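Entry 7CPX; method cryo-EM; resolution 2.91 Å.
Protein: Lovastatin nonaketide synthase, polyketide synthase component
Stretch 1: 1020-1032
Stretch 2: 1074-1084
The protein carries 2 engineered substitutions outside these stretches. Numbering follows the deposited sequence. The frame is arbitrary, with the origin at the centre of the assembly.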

ATOM      1  N   LEU A1020      -0.909 -22.588   7.867  1.00 84.32           N
ATOM      2  CA  LEU A1020      -0.315 -21.282   7.569  1.00 84.32           C
ATOM      3  C   LEU A1020       1.206 -21.430   7.557  1.00 84.32           C
ATOM      4  O   LEU A1020       1.849 -21.375   8.605  1.00 84.32           O
ATOM      5  CB  LEU A1020      -0.776 -20.255   8.595  1.00 84.32           C
ATOM      6  CG  LEU A1020      -0.635 -18.771   8.265  1.00 84.32           C
ATOM      7  CD1 LEU A1020      -1.234 -17.947   9.389  1.00 84.32           C
ATOM      8  CD2 LEU A1020       0.813 -18.389   8.043  1.00 84.32           C
ATOM      9  N   GLU A1021       1.775 -21.625   6.372  1.00 85.15           N
ATOM     10  CA  GLU A1021       3.218 -21.674   6.210  1.00 85.15           C
ATOM     11  C   GLU A1021       3.753 -20.283   5.900  1.00 85.15           C
ATOM     12  O   GLU A1021       3.085 -19.469   5.263  1.00 85.15           O
ATOM     13  CB  GLU A1021       3.617 -22.625   5.080  1.00 85.15           C
ATOM     14  CG  GLU A1021       2.935 -23.983   5.101  1.00 85.15           C
ATOM     15  CD  GLU A1021       3.110 -24.737   3.798  1.00 85.15           C
ATOM     16  OE1 GLU A1021       3.946 -24.312   2.973  1.00 85.15           O
ATOM     17  OE2 GLU A1021       2.410 -25.751   3.594  1.00 85.15           O
ATOM     18  N   ILE A1022       4.974 -20.026   6.351  1.00 81.10           N
ATOM     19  CA  ILE A1022       5.735 -18.841   5.980  1.00 81.10           C
ATOM     20  C   ILE A1022       7.024 -19.321   5.335  1.00 81.10           C
ATOM     21  O   ILE A1022       7.847 -19.964   5.993  1.00 81.10           O
ATOM     22  CB  ILE A1022       6.024 -17.941   7.188  1.00 81.10           C
ATOM     23  CG1 ILE A1022       4.763 -17.176   7.583  1.00 81.10           C
ATOM     24  CG2 ILE A1022       7.148 -16.980   6.862  1.00 81.10           C
ATOM     25  CD1 ILE A1022       4.889 -16.418   8.875  1.00 81.10           C
ATOM     26  N   LEU A1023       7.207 -18.985   4.064  1.00 80.86           N
ATOM     27  CA  LEU A1023       8.276 -19.526   3.240  1.00 80.86           C
ATOM     28  C   LEU A1023       9.309 -18.455   2.923  1.00 80.86           C
ATOM     29  O   LEU A1023       8.965 -17.287   2.705  1.00 80.86           O
ATOM     30  CB  LEU A1023       7.714 -20.097   1.935  1.00 80.86           C
ATOM     31  CG  LEU A1023       6.607 -21.142   2.076  1.00 80.86           C
ATOM     32  CD1 LEU A1023       5.997 -21.459   0.721  1.00 80.86           C
ATOM     33  CD2 LEU A1023       7.147 -22.401   2.722  1.00 80.86           C
ATOM     34  N   ASP A1024      10.577 -18.864   2.909  1.00 83.18           N
ATOM     35  CA  ASP A1024      11.682 -18.006   2.481  1.00 83.18           C
ATOM     36  C   ASP A1024      11.635 -16.655   3.182  1.00 83.18           C
ATOM     37  O   ASP A1024      11.958 -15.620   2.593  1.00 83.18           O
ATOM     38  CB  ASP A1024      11.673 -17.827   0.961  1.00 83.18           C
ATOM     39  CG  ASP A1024      12.955 -17.206   0.439  1.00 83.18           C
ATOM     40  OD1 ASP A1024      13.863 -16.938   1.253  1.00 83.18           O
ATOM     41  OD2 ASP A1024      13.056 -16.987  -0.787  1.00 83.18           O
ATOM     42  N   MET A1025      11.231 -16.651   4.447  1.00 79.95           N
ATOM     43  CA  MET A1025      11.154 -15.404   5.189  1.00 79.95           C
ATOM     44  C   MET A1025      12.548 -14.903   5.530  1.00 79.95           C
ATOM     45  O   MET A1025      13.442 -15.681   5.872  1.00 79.95           O
ATOM     46  CB  MET A1025      10.339 -15.583   6.464  1.00 79.95           C
ATOM     47  CG  MET A1025      10.311 -14.340   7.332  1.00 79.95           C
ATOM     48  SD  MET A1025       8.990 -14.365   8.550  1.00 79.95           S
ATOM     49  CE  MET A1025       9.178 -12.742   9.281  1.00 79.95           C
ATOM     50  N   SER A1026      12.728 -13.589   5.437  1.00 78.73           N
ATOM     51  CA  SER A1026      14.004 -12.950   5.717  1.00 78.73           C
ATOM     52  C   SER A1026      13.767 -11.717   6.570  1.00 78.73           C
ATOM     53  O   SER A1026      12.916 -10.887   6.241  1.00 78.73           O
ATOM     54  CB  SER A1026      14.723 -12.564   4.422  1.00 78.73           C
ATOM     55  OG  SER A1026      15.947 -11.907   4.695  1.00 78.73           O
ATOM     56  N   ILE A1027      14.518 -11.603   7.658  1.00 78.63           N
ATOM     57  CA  ILE A1027      14.515 -10.417   8.505  1.00 78.63           C
ATOM     58  C   ILE A1027      15.709  -9.571   8.085  1.00 78.63           C
ATOM     59  O   ILE A1027      16.858  -9.903   8.394  1.00 78.63           O
ATOM     60  CB  ILE A1027      14.576 -10.779   9.993  1.00 78.63           C
ATOM     61  CG1 ILE A1027      13.259 -11.412  10.451  1.00 78.63           C
ATOM     62  CG2 ILE A1027      14.878  -9.548  10.822  1.00 78.63           C
ATOM     63  CD1 ILE A1027      13.054 -12.827   9.973  1.00 78.63           C
ATOM     64  N   ASP A1028      15.441  -8.473   7.382  1.00 82.72           N
ATOM     65  CA  ASP A1028      16.502  -7.676   6.782  1.00 82.72           C
ATOM     66  C   ASP A1028      17.078  -6.644   7.744  1.00 82.72           C
ATOM     67  O   ASP A1028      18.298  -6.444   7.776  1.00 82.72           O
ATOM     68  CB  ASP A1028      15.979  -6.972   5.528  1.00 82.72           C
ATOM     69  CG  ASP A1028      15.491  -7.949   4.477  1.00 82.72           C
ATOM     70  OD1 ASP A1028      14.453  -8.604   4.708  1.00 82.72           O
ATOM     71  OD2 ASP A1028      16.145  -8.063   3.418  1.00 82.72           O
ATOM     72  N   LYS A1029      16.230  -5.984   8.530  1.00 82.80           N
ATOM     73  CA  LYS A1029      16.674  -4.924   9.431  1.00 82.80           C
ATOM     74  C   LYS A1029      15.900  -5.040  10.733  1.00 82.80           C
ATOM     75  O   LYS A1029      14.681  -4.843  10.755  1.00 82.80           O
ATOM     76  CB  LYS A1029      16.476  -3.546   8.804  1.00 82.80           C
ATOM     77  CG  LYS A1029      16.942  -2.401   9.685  1.00 82.80           C
ATOM     78  CD  LYS A1029      16.921  -1.081   8.937  1.00 82.80           C
ATOM     79  CE  LYS A1029      17.512   0.041   9.775  1.00 82.80           C
ATOM     80  NZ  LYS A1029      17.634   1.314   9.013  1.00 82.80           N
ATOM     81  N   ALA A1030      16.605  -5.356  11.815  1.00 82.83           N
ATOM     82  CA  ALA A1030      15.976  -5.393  13.126  1.00 82.83           C
ATOM     83  C   ALA A1030      15.526  -3.995  13.526  1.00 82.83           C
ATOM     84  O   ALA A1030      16.271  -3.022  13.379  1.00 82.83           O
ATOM     85  CB  ALA A1030      16.948  -5.955  14.162  1.00 82.83           C
ATOM     86  N   VAL A1031      14.301  -3.899  14.032  1.00 82.24           N
ATOM     87  CA  VAL A1031      13.743  -2.622  14.463  1.00 82.24           C
ATOM     88  C   VAL A1031      14.264  -2.328  15.865  1.00 82.24           C
ATOM     89  O   VAL A1031      13.898  -3.005  16.828  1.00 82.24           O
ATOM     90  CB  VAL A1031      12.212  -2.638  14.429  1.00 82.24           C
ATOM     91  CG1 VAL A1031      11.650  -1.590  15.368  1.00 82.24           C
ATOM     92  CG2 VAL A1031      11.719  -2.388  13.022  1.00 82.24           C
ATOM     93  N   ILE A1032      15.112  -1.314  15.980  1.00 84.99           N
ATOM     94  CA  ILE A1032      15.671  -0.908  17.263  1.00 84.99           C
ATOM     95  C   ILE A1032      14.829   0.231  17.818  1.00 84.99           C
ATOM     96  O   ILE A1032      14.647   1.260  17.157  1.00 84.99           O
ATOM     97  CB  ILE A1032      17.140  -0.480  17.114  1.00 84.99           C
ATOM     98  CG1 ILE A1032      17.934  -1.523  16.321  1.00 84.99           C
ATOM     99  CG2 ILE A1032      17.765  -0.263  18.483  1.00 84.99           C
ATOM    100  CD1 ILE A1032      17.912  -2.909  16.921  1.00 84.99           C
TER
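Stretch 2, residues 1074-1084: LSLSAKGQLAL

A beta bulge interrupts this antiparallel pairing: between Leu 1023 and Ser 1026 the register slips by one residue, as stretch 1 turns a corner at Asp 1024 while residues 1075-1084 of stretch 2 run on as one strand. Gly 1080 lies at the bulge, its CA 3.8 Å from Met 1025 CA; a CB there would stand about 2.8 Å from that same Met 1025 CA, so the absence of a side chain lets the backbones close up.

Before the corner, strand 1020-1023 meets stretch 2 at 151°, near antiparallel. Paired backbone hydrogen bonds join Glu 1021 to Ala 1083 (Glu 1021 N to Ala 1083 O and Ala 1083 N to Glu 1021 O, both 2.9 Å) and Leu 1023 to Gln 1081 (Leu 1023 N to Gln 1081 O, 2.8 Å). Leu 1020, Ile 1022, Leu 1082 and Leu 1084 share the buried face, where branched apolar chains pack closely: Leu 1082 CD2 lies 3.3 Å from Ile 1022 CG1. On the other face, small Ala 1083 leaves room for Leu 1023, whose CD1 is 4.0 Å from Ala 1083 CB.

Beyond the corner the strands are almost exactly antiparallel, at 178°. Ser 1026 N donates a hydrogen bond to Lys 1079 O at 2.6 Å. Finally, the Ser 1077 hydroxyl donates from OG to Lys 1029 O, at 2.7 Å, giving this buried polar side chain a partner.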

ATOM      1  N   LEU A1074      11.285   4.859   4.821  1.00 80.31           N
ATOM      2  CA  LEU A1074      10.745   3.544   5.142  1.00 80.31           C
ATOM      3  C   LEU A1074      11.655   2.467   4.567  1.00 80.31           C
ATOM      4  O   LEU A1074      11.954   2.470   3.369  1.00 80.31           O
ATOM      5  CB  LEU A1074       9.328   3.408   4.593  1.00 80.31           C
ATOM      6  CG  LEU A1074       8.484   2.269   5.168  1.00 80.31           C
ATOM      7  CD1 LEU A1074       8.234   2.468   6.649  1.00 80.31           C
ATOM      8  CD2 LEU A1074       7.167   2.157   4.425  1.00 80.31           C
ATOM      9  N   SER A1075      12.095   1.551   5.420  1.00 79.80           N
ATOM     10  CA  SER A1075      13.005   0.481   5.044  1.00 79.80           C
ATOM     11  C   SER A1075      12.325  -0.869   5.225  1.00 79.80           C
ATOM     12  O   SER A1075      11.218  -0.971   5.759  1.00 79.80           O
ATOM     13  CB  SER A1075      14.288   0.545   5.879  1.00 79.80           C
ATOM     14  OG  SER A1075      14.013   0.316   7.249  1.00 79.80           O
ATOM     15  N   LEU A1076      13.008  -1.914   4.767  1.00 78.60           N
ATOM     16  CA  LEU A1076      12.504  -3.276   4.873  1.00 78.60           C
ATOM     17  C   LEU A1076      13.006  -3.899   6.168  1.00 78.60           C
ATOM     18  O   LEU A1076      14.218  -4.037   6.369  1.00 78.60           O
ATOM     19  CB  LEU A1076      12.943  -4.116   3.677  1.00 78.60           C
ATOM     20  CG  LEU A1076      12.389  -5.544   3.664  1.00 78.60           C
ATOM     21  CD1 LEU A1076      10.904  -5.530   3.360  1.00 78.60           C
ATOM     22  CD2 LEU A1076      13.129  -6.413   2.667  1.00 78.60           C
ATOM     23  N   SER A1077      12.076  -4.275   7.042  1.00 80.05           N
ATOM     24  CA  SER A1077      12.419  -4.988   8.263  1.00 80.05           C
ATOM     25  C   SER A1077      12.426  -6.495   8.050  1.00 80.05           C
ATOM     26  O   SER A1077      13.311  -7.191   8.558  1.00 80.05           O
ATOM     27  CB  SER A1077      11.432  -4.632   9.375  1.00 80.05           C
ATOM     28  OG  SER A1077      12.107  -4.144  10.519  1.00 80.05           O
ATOM     29  N   ALA A1078      11.454  -7.005   7.302  1.00 77.66           N
ATOM     30  CA  ALA A1078      11.369  -8.433   7.037  1.00 77.66           C
ATOM     31  C   ALA A1078      10.602  -8.651   5.743  1.00 77.66           C
ATOM     32  O   ALA A1078       9.890  -7.765   5.267  1.00 77.66           O
ATOM     33  CB  ALA A1078      10.696  -9.177   8.192  1.00 77.66           C
ATOM     34  N   LYS A1079      10.741  -9.851   5.190  1.00 76.49           N
ATOM     35  CA  LYS A1079      10.018 -10.217   3.982  1.00 76.49           C
ATOM     36  C   LYS A1079       9.874 -11.729   3.938  1.00 76.49           C
ATOM     37  O   LYS A1079      10.575 -12.458   4.642  1.00 76.49           O
ATOM     38  CB  LYS A1079      10.727  -9.712   2.722  1.00 76.49           C
ATOM     39  CG  LYS A1079      12.126 -10.269   2.534  1.00 76.49           C
ATOM     40  CD  LYS A1079      12.708  -9.862   1.195  1.00 76.49           C
ATOM     41  CE  LYS A1079      14.110 -10.411   1.015  1.00 76.49           C
ATOM     42  NZ  LYS A1079      14.688 -10.060  -0.310  1.00 76.49           N
ATOM     43  N   GLY A1080       8.954 -12.189   3.096  1.00 78.03           N
ATOM     44  CA  GLY A1080       8.754 -13.616   2.923  1.00 78.03           C
ATOM     45  C   GLY A1080       7.492 -13.891   2.131  1.00 78.03           C
ATOM     46  O   GLY A1080       6.930 -12.994   1.503  1.00 78.03           O
ATOM     47  N   GLN A1081       7.051 -15.146   2.185  1.00 78.69           N
ATOM     48  CA  GLN A1081       5.820 -15.573   1.543  1.00 78.69           C
ATOM     49  C   GLN A1081       4.963 -16.297   2.568  1.00 78.69           C
ATOM     50  O   GLN A1081       5.462 -16.793   3.575  1.00 78.69           O
ATOM     51  CB  GLN A1081       6.091 -16.501   0.350  1.00 78.69           C
ATOM     52  CG  GLN A1081       7.321 -16.137  -0.463  1.00 78.69           C
ATOM     53  CD  GLN A1081       7.196 -14.793  -1.145  1.00 78.69           C
ATOM     54  OE1 GLN A1081       6.098 -14.362  -1.491  1.00 78.69           O
ATOM     55  NE2 GLN A1081       8.324 -14.121  -1.339  1.00 78.69           N
ATOM     56  N   LEU A1082       3.665 -16.353   2.301  1.00 80.21           N
ATOM     57  CA  LEU A1082       2.715 -17.081   3.126  1.00 80.21           C
ATOM     58  C   LEU A1082       1.951 -18.055   2.245  1.00 80.21           C
ATOM     59  O   LEU A1082       1.417 -17.666   1.204  1.00 80.21           O
ATOM     60  CB  LEU A1082       1.741 -16.129   3.821  1.00 80.21           C
ATOM     61  CG  LEU A1082       2.337 -15.187   4.864  1.00 80.21           C
ATOM     62  CD1 LEU A1082       1.728 -13.807   4.744  1.00 80.21           C
ATOM     63  CD2 LEU A1082       2.104 -15.739   6.253  1.00 80.21           C
ATOM     64  N   ALA A1083       1.896 -19.310   2.666  1.00 81.70           N
ATOM     65  CA  ALA A1083       1.143 -20.350   1.979  1.00 81.70           C
ATOM     66  C   ALA A1083       0.036 -20.805   2.918  1.00 81.70           C
ATOM     67  O   ALA A1083       0.297 -21.487   3.912  1.00 81.70           O
ATOM     68  CB  ALA A1083       2.045 -21.514   1.576  1.00 81.70           C
ATOM     69  N   LEU A1084      -1.192 -20.415   2.611  1.00 84.83           N
ATOM     70  CA  LEU A1084      -2.344 -20.718   3.442  1.00 84.83           C
ATOM     71  C   LEU A1084      -3.113 -21.869   2.811  1.00 84.83           C
ATOM     72  O   LEU A1084      -3.551 -21.770   1.661  1.00 84.83           O
ATOM     73  CB  LEU A1084      -3.251 -19.497   3.586  1.00 84.83           C
ATOM     74  CG  LEU A1084      -2.779 -18.293   4.401  1.00 84.83           C
ATOM     75  CD1 LEU A1084      -1.384 -17.857   4.007  1.00 84.83           C
ATOM     76  CD2 LEU A1084      -3.758 -17.151   4.205  1.00 84.83           C
TER